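Local coordinates for ftsY (Mycoplasma mycoides, PDB 1ZU4), which serves as a receptor for the signal recognition particle, built in this fragment from a helical bundle joined to a P-loop-type alpha/beta domain, at residues L137-D142 against S178-A183; F108-V113 against E230-I235. All blocks are in the same frame, centred on the assembly; numbering follows the deposited sequence.

Interaction 1. Residues L137-D142 against S178-A183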
ATOM      1  N   LEU A 137       1.189  -3.416 -20.305  1.00 19.20           N
ATOM      2  CA  LEU A 137       1.009  -4.840 -20.502  1.00 18.35           C
ATOM      3  C   LEU A 137       0.974  -5.532 -19.137  1.00 16.96           C
ATOM      4  O   LEU A 137       1.757  -5.212 -18.274  1.00 16.32           O
ATOM      5  CB  LEU A 137       2.167  -5.389 -21.337  1.00 18.22           C
ATOM      6  CG  LEU A 137       2.080  -6.885 -21.701  1.00 19.28           C
ATOM      7  CD1 LEU A 137       0.870  -7.193 -22.601  1.00 18.60           C
ATOM      8  CD2 LEU A 137       3.372  -7.341 -22.368  1.00 17.28           C
ATOM      9  N   ILE A 138       0.027  -6.448 -18.965  1.00 17.38           N
ATOM     10  CA  ILE A 138      -0.087  -7.307 -17.787  1.00 17.68           C
ATOM     11  C   ILE A 138       0.287  -8.755 -18.141  1.00 18.06           C
ATOM     12  O   ILE A 138      -0.124  -9.292 -19.206  1.00 16.45           O
ATOM     13  CB  ILE A 138      -1.533  -7.301 -17.243  1.00 17.99           C
ATOM     14  CG1 ILE A 138      -1.909  -5.899 -16.722  1.00 19.17           C
ATOM     15  CG2 ILE A 138      -1.737  -8.336 -16.159  1.00 16.45           C
ATOM     16  CD1 ILE A 138      -3.409  -5.662 -16.734  1.00 18.36           C
ATOM     17  N   ALA A 139       1.058  -9.368 -17.232  1.00 17.71           N
ATOM     18  CA  ALA A 139       1.447 -10.759 -17.324  1.00 18.37           C
ATOM     19  C   ALA A 139       0.710 -11.426 -16.240  1.00 18.49           C
ATOM     20  O   ALA A 139       1.062 -11.269 -15.076  1.00 18.82           O
ATOM     21  CB  ALA A 139       3.018 -10.971 -17.122  1.00 18.24           C
ATOM     22  N   ALA A 140      -0.315 -12.176 -16.623  1.00 18.08           N
ATOM     23  CA  ALA A 140      -1.107 -13.016 -15.725  1.00 17.02           C
ATOM     24  C   ALA A 140      -0.330 -14.258 -15.272  1.00 17.71           C
ATOM     25  O   ALA A 140      -0.680 -15.398 -15.651  1.00 15.25           O
ATOM     26  CB  ALA A 140      -2.398 -13.452 -16.446  1.00 16.88           C
ATOM     27  N   ALA A 141       0.691 -14.048 -14.439  1.00 17.64           N
ATOM     28  CA  ALA A 141       1.598 -15.133 -14.029  1.00 20.81           C
ATOM     29  C   ALA A 141       1.216 -15.799 -12.715  1.00 22.90           C
ATOM     30  O   ALA A 141       1.976 -16.621 -12.195  1.00 22.28           O
ATOM     31  CB  ALA A 141       3.045 -14.643 -13.969  1.00 19.38           C
ATOM     32  N   ASP A 142       0.038 -15.450 -12.190  1.00 25.24           N
ATOM     33  CA  ASP A 142      -0.580 -16.240 -11.134  1.00 28.50           C
ATOM     34  C   ASP A 142      -1.411 -17.287 -11.834  1.00 30.37           C
ATOM     35  O   ASP A 142      -2.616 -17.104 -12.065  1.00 31.08           O
ATOM     36  CB  ASP A 142      -1.462 -15.381 -10.231  1.00 28.65           C
ATOM     37  CG  ASP A 142      -1.922 -16.112  -8.985  1.00 30.72           C
ATOM     38  OD1 ASP A 142      -1.943 -17.365  -8.958  1.00 32.69           O
ATOM     39  OD2 ASP A 142      -2.269 -15.421  -8.012  1.00 34.25           O
ATOM     40  N   SER A 178       6.870 -18.963 -17.743  1.00 14.45           N
ATOM     41  CA  SER A 178       6.655 -19.009 -19.203  1.00 16.41           C
ATOM     42  C   SER A 178       5.752 -17.858 -19.639  1.00 16.01           C
ATOM     43  O   SER A 178       5.939 -17.300 -20.706  1.00 16.86           O
ATOM     44  CB  SER A 178       6.133 -20.363 -19.672  1.00 15.78           C
ATOM     45  OG  SER A 178       4.828 -20.584 -19.163  1.00 17.81           O
ATOM     46  N   VAL A 179       4.801 -17.475 -18.799  1.00 16.89           N
ATOM     47  CA  VAL A 179       3.964 -16.293 -19.097  1.00 16.53           C
ATOM     48  C   VAL A 179       4.853 -15.022 -19.102  1.00 16.37           C
ATOM     49  O   VAL A 179       4.742 -14.169 -19.980  1.00 17.14           O
ATOM     50  CB  VAL A 179       2.866 -16.149 -18.048  1.00 15.89           C
ATOM     51  CG1 VAL A 179       1.986 -14.919 -18.326  1.00 15.19           C
ATOM     52  CG2 VAL A 179       2.026 -17.488 -17.930  1.00 17.66           C
ATOM     53  N   VAL A 180       5.757 -14.933 -18.139  1.00 16.42           N
ATOM     54  CA  VAL A 180       6.709 -13.796 -18.085  1.00 16.70           C
ATOM     55  C   VAL A 180       7.597 -13.813 -19.316  1.00 16.69           C
ATOM     56  O   VAL A 180       7.762 -12.791 -19.958  1.00 18.56           O
ATOM     57  CB  VAL A 180       7.442 -13.768 -16.761  1.00 15.61           C
ATOM     58  CG1 VAL A 180       8.615 -12.764 -16.771  1.00 16.87           C
ATOM     59  CG2 VAL A 180       6.427 -13.465 -15.648  1.00 15.23           C
ATOM     60  N   PHE A 181       8.112 -14.980 -19.703  1.00 17.07           N
ATOM     61  CA  PHE A 181       8.829 -15.086 -20.996  1.00 17.25           C
ATOM     62  C   PHE A 181       8.021 -14.511 -22.176  1.00 17.64           C
ATOM     63  O   PHE A 181       8.525 -13.694 -22.976  1.00 17.79           O
ATOM     64  CB  PHE A 181       9.242 -16.561 -21.285  1.00 16.77           C
ATOM     65  CG  PHE A 181       9.962 -16.753 -22.603  1.00 18.21           C
ATOM     66  CD1 PHE A 181      11.332 -16.962 -22.633  1.00 19.03           C
ATOM     67  CD2 PHE A 181       9.256 -16.752 -23.809  1.00 19.26           C
ATOM     68  CE1 PHE A 181      11.998 -17.150 -23.824  1.00 21.22           C
ATOM     69  CE2 PHE A 181       9.922 -16.947 -25.035  1.00 21.82           C
ATOM     70  CZ  PHE A 181      11.300 -17.143 -25.030  1.00 20.97           C
ATOM     71  N   ASP A 182       6.759 -14.909 -22.288  1.00 17.80           N
ATOM     72  CA  ASP A 182       5.935 -14.378 -23.378  1.00 18.71           C
ATOM     73  C   ASP A 182       5.686 -12.873 -23.299  1.00 17.73           C
ATOM     74  O   ASP A 182       5.785 -12.155 -24.315  1.00 17.11           O
ATOM     75  CB  ASP A 182       4.609 -15.134 -23.471  1.00 18.63           C
ATOM     76  CG  ASP A 182       4.795 -16.531 -24.055  1.00 22.45           C
ATOM     77  OD1 ASP A 182       5.854 -16.783 -24.704  1.00 17.36           O
ATOM     78  OD2 ASP A 182       3.856 -17.348 -23.900  1.00 22.00           O
ATOM     79  N   ALA A 183       5.403 -12.390 -22.101  1.00 16.95           N
ATOM     80  CA  ALA A 183       5.166 -10.935 -21.895  1.00 18.39           C
ATOM     81  C   ALA A 183       6.385 -10.039 -22.186  1.00 20.65           C
ATOM     82  O   ALA A 183       6.276  -8.964 -22.826  1.00 20.55           O
ATOM     83  CB  ALA A 183       4.644 -10.709 -20.467  1.00 18.19           C
TER
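A139 and A183 meet methyl to methyl, CB to CB at 3.7 Å, where helix 176-189 lies on strand 136-140. The segment axes approach to 7.9 Å and run nearly antiparallel, at 161°, and no hydrogen bond spans them. Apolar contacts carry the packing. L137 has CG anti to the backbone N (chi1 -177°), and from there its CD2 branch reaches the methyl CB of A183 at 4.1 Å. Toward the other end, the CB of A141 faces the CG2 branch of V180 at 4.0 Å, and M216 of helix 206-221 touches both residues.

In a second group, methyls pack against backbone carbonyl oxygens in van der Waals contact. CD2 of L137 lies 3.4 Å from the carbonyl O of A183, while CG1 of V179 is 3.8 Å from A140 O. The latter belongs to an inverse gamma turn centred on A140, in which A141 N makes a weak hydrogen bond to A139 O; past this turn the CB of A141 again faces the helix.

All seven touching residues are buried. The helix links strands 164-167 and 194-198, which flank 136-140 in the sheet, so it passes over the intervening strand as a beta-alpha-beta crossover of the P-loop NTPase fold.

Interaction 2. Residues F108-V113 against E230-I235; sequences FMLVGV and EVLLVI
F108 and E230 begin a parallel pairing of strands 106-111 and 230-236, central neighbours in the sheet of a P-loop-type alpha/beta domain. The register runs F108-E230, M109-V231, L110-L232 and V111-L233. Backbone bonds alternate across it. E230 O accepts M109 N at 2.9 Å, with the donor tilted 25° from the carbonyl plane; M109 O then accepts L232 N at 2.7 Å, the N-H...O angle being 173°. L232 O accepts V111 N at 2.8 Å, and the last bond, V234 N to V111 O, is weak at 3.3 Å, consistent with the strand ending at V111. E230 O and L232 O each have a further CA-H...O contact, from F108 and L110 respectively. On the sides turned away from each other, backbone hydrogen bonds run from F108 and L110 to strand 194-198, and from V231 and L233 to S257 and G258.

The carboxylate of E230 is buried but satisfied: OE1 forms a salt bridge with K285 NZ and a hydrogen bond with S257 OG, and OE2 accepts D99 N. With CG anti to its carbonyl carbon, E230 rests that atom over a face of the F108 ring, 4.0 Å from the centroid and 27° off the normal, a CH-pi contact. On the sheet face that carries V111 and V231, V111 CG1 meets V231 CG1 at 3.9 Å. At G112, the first residue of a probable Walker A loop, the carbonyl O accepts K118 NZ, while L233, with CG anti to its backbone N, brings CD1 to 3.5 Å from G112 CA.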
ATOM      1  N   PHE A 108       7.034  -3.875 -12.907  1.00 13.21           N
ATOM      2  CA  PHE A 108       6.628  -3.959 -11.511  1.00 14.15           C
ATOM      3  C   PHE A 108       6.024  -5.319 -11.256  1.00 14.11           C
ATOM      4  O   PHE A 108       5.155  -5.776 -12.030  1.00 14.70           O
ATOM      5  CB  PHE A 108       5.521  -2.948 -11.176  1.00 14.26           C
ATOM      6  CG  PHE A 108       5.899  -1.527 -11.342  1.00 13.80           C
ATOM      7  CD1 PHE A 108       4.904  -0.562 -11.312  1.00 11.02           C
ATOM      8  CD2 PHE A 108       7.244  -1.138 -11.532  1.00 11.83           C
ATOM      9  CE1 PHE A 108       5.237   0.789 -11.475  1.00 15.54           C
ATOM     10  CE2 PHE A 108       7.592   0.198 -11.688  1.00 12.53           C
ATOM     11  CZ  PHE A 108       6.623   1.163 -11.622  1.00 14.66           C
ATOM     12  N   MET A 109       6.439  -5.966 -10.179  1.00 13.66           N
ATOM     13  CA  MET A 109       5.709  -7.177  -9.740  1.00 16.36           C
ATOM     14  C   MET A 109       4.748  -6.916  -8.603  1.00 16.33           C
ATOM     15  O   MET A 109       5.033  -6.151  -7.735  1.00 18.76           O
ATOM     16  CB  MET A 109       6.688  -8.232  -9.268  1.00 16.34           C
ATOM     17  CG  MET A 109       7.775  -8.537 -10.249  1.00 20.48           C
ATOM     18  SD  MET A 109       8.746  -9.852  -9.556  1.00 30.84           S
ATOM     19  CE  MET A 109       9.392 -10.549 -11.095  1.00 27.42           C
ATOM     20  N   LEU A 110       3.617  -7.578  -8.580  1.00 16.29           N
ATOM     21  CA  LEU A 110       2.754  -7.490  -7.435  1.00 16.74           C
ATOM     22  C   LEU A 110       2.844  -8.825  -6.700  1.00 16.46           C
ATOM     23  O   LEU A 110       2.872  -9.884  -7.333  1.00 16.22           O
ATOM     24  CB  LEU A 110       1.335  -7.190  -7.830  1.00 16.73           C
ATOM     25  CG  LEU A 110       0.892  -5.776  -8.273  1.00 19.99           C
ATOM     26  CD1 LEU A 110       0.338  -5.066  -7.130  1.00 23.04           C
ATOM     27  CD2 LEU A 110       1.935  -4.929  -8.993  1.00 20.11           C
ATOM     28  N   VAL A 111       3.016  -8.750  -5.385  1.00 16.63           N
ATOM     29  CA  VAL A 111       3.219  -9.963  -4.562  1.00 18.59           C
ATOM     30  C   VAL A 111       2.353  -9.906  -3.319  1.00 19.65           C
ATOM     31  O   VAL A 111       1.770  -8.870  -3.011  1.00 20.04           O
ATOM     32  CB  VAL A 111       4.693 -10.160  -4.124  1.00 17.65           C
ATOM     33  CG1 VAL A 111       5.613 -10.316  -5.330  1.00 17.88           C
ATOM     34  CG2 VAL A 111       5.165  -9.027  -3.157  1.00 16.59           C
ATOM     35  N   GLY A 112       2.309 -11.019  -2.599  1.00 22.77           N
ATOM     36  CA  GLY A 112       1.546 -11.146  -1.369  1.00 24.24           C
ATOM     37  C   GLY A 112       0.848 -12.498  -1.325  1.00 26.14           C
ATOM     38  O   GLY A 112       0.821 -13.246  -2.326  1.00 23.88           O
ATOM     39  N   VAL A 113       0.282 -12.813  -0.160  1.00 28.77           N
ATOM     40  CA  VAL A 113      -0.543 -14.025  -0.010  1.00 31.27           C
ATOM     41  C   VAL A 113      -1.862 -13.800  -0.700  1.00 32.98           C
ATOM     42  O   VAL A 113      -2.466 -12.712  -0.636  1.00 33.62           O
ATOM     43  CB  VAL A 113      -0.858 -14.426   1.461  1.00 31.19           C
ATOM     44  CG1 VAL A 113      -1.866 -13.499   2.066  1.00 31.56           C
ATOM     45  CG2 VAL A 113      -1.437 -15.839   1.510  1.00 31.29           C
ATOM     46  N   GLU A 230       9.979  -2.223  -9.258  1.00 15.29           N
ATOM     47  CA  GLU A 230       9.264  -2.319  -7.991  1.00 16.13           C
ATOM     48  C   GLU A 230       8.760  -3.744  -7.801  1.00 16.26           C
ATOM     49  O   GLU A 230       8.428  -4.434  -8.771  1.00 13.96           O
ATOM     50  CB  GLU A 230       8.045  -1.346  -7.983  1.00 18.95           C
ATOM     51  CG  GLU A 230       8.440   0.183  -8.141  1.00 18.23           C
ATOM     52  CD  GLU A 230       9.044   0.777  -6.895  1.00 19.15           C
ATOM     53  OE1 GLU A 230       8.945   0.184  -5.785  1.00 17.30           O
ATOM     54  OE2 GLU A 230       9.611   1.891  -7.026  1.00 19.95           O
ATOM     55  N   VAL A 231       8.662  -4.141  -6.535  1.00 14.43           N
ATOM     56  CA  VAL A 231       8.062  -5.393  -6.099  1.00 13.55           C
ATOM     57  C   VAL A 231       7.073  -4.952  -5.021  1.00 14.32           C
ATOM     58  O   VAL A 231       7.462  -4.558  -3.911  1.00 13.77           O
ATOM     59  CB  VAL A 231       9.168  -6.396  -5.531  1.00 14.30           C
ATOM     60  CG1 VAL A 231       8.540  -7.715  -5.064  1.00 12.86           C
ATOM     61  CG2 VAL A 231      10.232  -6.696  -6.582  1.00 12.47           C
ATOM     62  N   LEU A 232       5.787  -4.983  -5.364  1.00 13.76           N
ATOM     63  CA  LEU A 232       4.816  -4.308  -4.553  1.00 14.47           C
ATOM     64  C   LEU A 232       3.932  -5.307  -3.803  1.00 14.40           C
ATOM     65  O   LEU A 232       3.252  -6.143  -4.393  1.00 14.12           O
ATOM     66  CB  LEU A 232       4.001  -3.294  -5.385  1.00 14.58           C
ATOM     67  CG  LEU A 232       4.804  -2.146  -6.047  1.00 15.58           C
ATOM     68  CD1 LEU A 232       3.960  -1.421  -7.082  1.00 16.30           C
ATOM     69  CD2 LEU A 232       5.358  -1.128  -5.033  1.00 16.79           C
ATOM     70  N   LEU A 233       3.996  -5.219  -2.479  1.00 14.53           N
ATOM     71  CA  LEU A 233       3.175  -6.040  -1.586  1.00 14.54           C
ATOM     72  C   LEU A 233       1.801  -5.427  -1.241  1.00 13.98           C
ATOM     73  O   LEU A 233       1.705  -4.268  -0.864  1.00 16.05           O
ATOM     74  CB  LEU A 233       3.999  -6.295  -0.306  1.00 14.96           C
ATOM     75  CG  LEU A 233       3.406  -7.189   0.798  1.00 16.13           C
ATOM     76  CD1 LEU A 233       3.171  -8.534   0.217  1.00 17.24           C
ATOM     77  CD2 LEU A 233       4.348  -7.257   2.049  1.00 19.95           C
ATOM     78  N   VAL A 234       0.726  -6.202  -1.324  1.00 15.12           N
ATOM     79  CA  VAL A 234      -0.612  -5.682  -1.074  1.00 14.06           C
ATOM     80  C   VAL A 234      -0.968  -5.992   0.371  1.00 14.80           C
ATOM     81  O   VAL A 234      -0.869  -7.123   0.842  1.00 14.69           O
ATOM     82  CB  VAL A 234      -1.690  -6.248  -2.050  1.00 15.42           C
ATOM     83  CG1 VAL A 234      -3.088  -5.763  -1.669  1.00 14.05           C
ATOM     84  CG2 VAL A 234      -1.415  -5.807  -3.483  1.00 18.00           C
ATOM     85  N   ILE A 235      -1.349  -4.965   1.091  1.00 14.99           N
ATOM     86  CA  ILE A 235      -1.873  -5.197   2.409  1.00 16.65           C
ATOM     87  C   ILE A 235      -3.268  -4.665   2.393  1.00 16.18           C
ATOM     88  O   ILE A 235      -3.465  -3.496   2.070  1.00 17.18           O
ATOM     89  CB  ILE A 235      -1.057  -4.433   3.487  1.00 16.15           C
ATOM     90  CG1 ILE A 235       0.402  -4.926   3.490  1.00 16.32           C
ATOM     91  CG2 ILE A 235      -1.708  -4.639   4.830  1.00 18.54           C
ATOM     92  CD1 ILE A 235       1.322  -4.144   4.430  1.00 17.43           C
TER

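From the N terminus, the chain passes the helical bundle and enters the sheet with residues 108-113, the first half of interaction 2. It continues through helix 118-131 to 137-142, where interaction 1 opens; after 35 intervening residues, 178-183 closes that loop. Only after strand 194-198 and helix 206-221 does 230-235 close interaction 2, with 116 residues between its segments. The shorter loop therefore nests within the longer one, without crossing. The contacts do not touch: their centres are 15 Å apart and nearest atoms about 6 Å. Strand 194-198 separates 136-140 from 106-111, so interaction 1 fixes a helix near one sheet edge, while interaction 2 joins two strands at the sheet's middle.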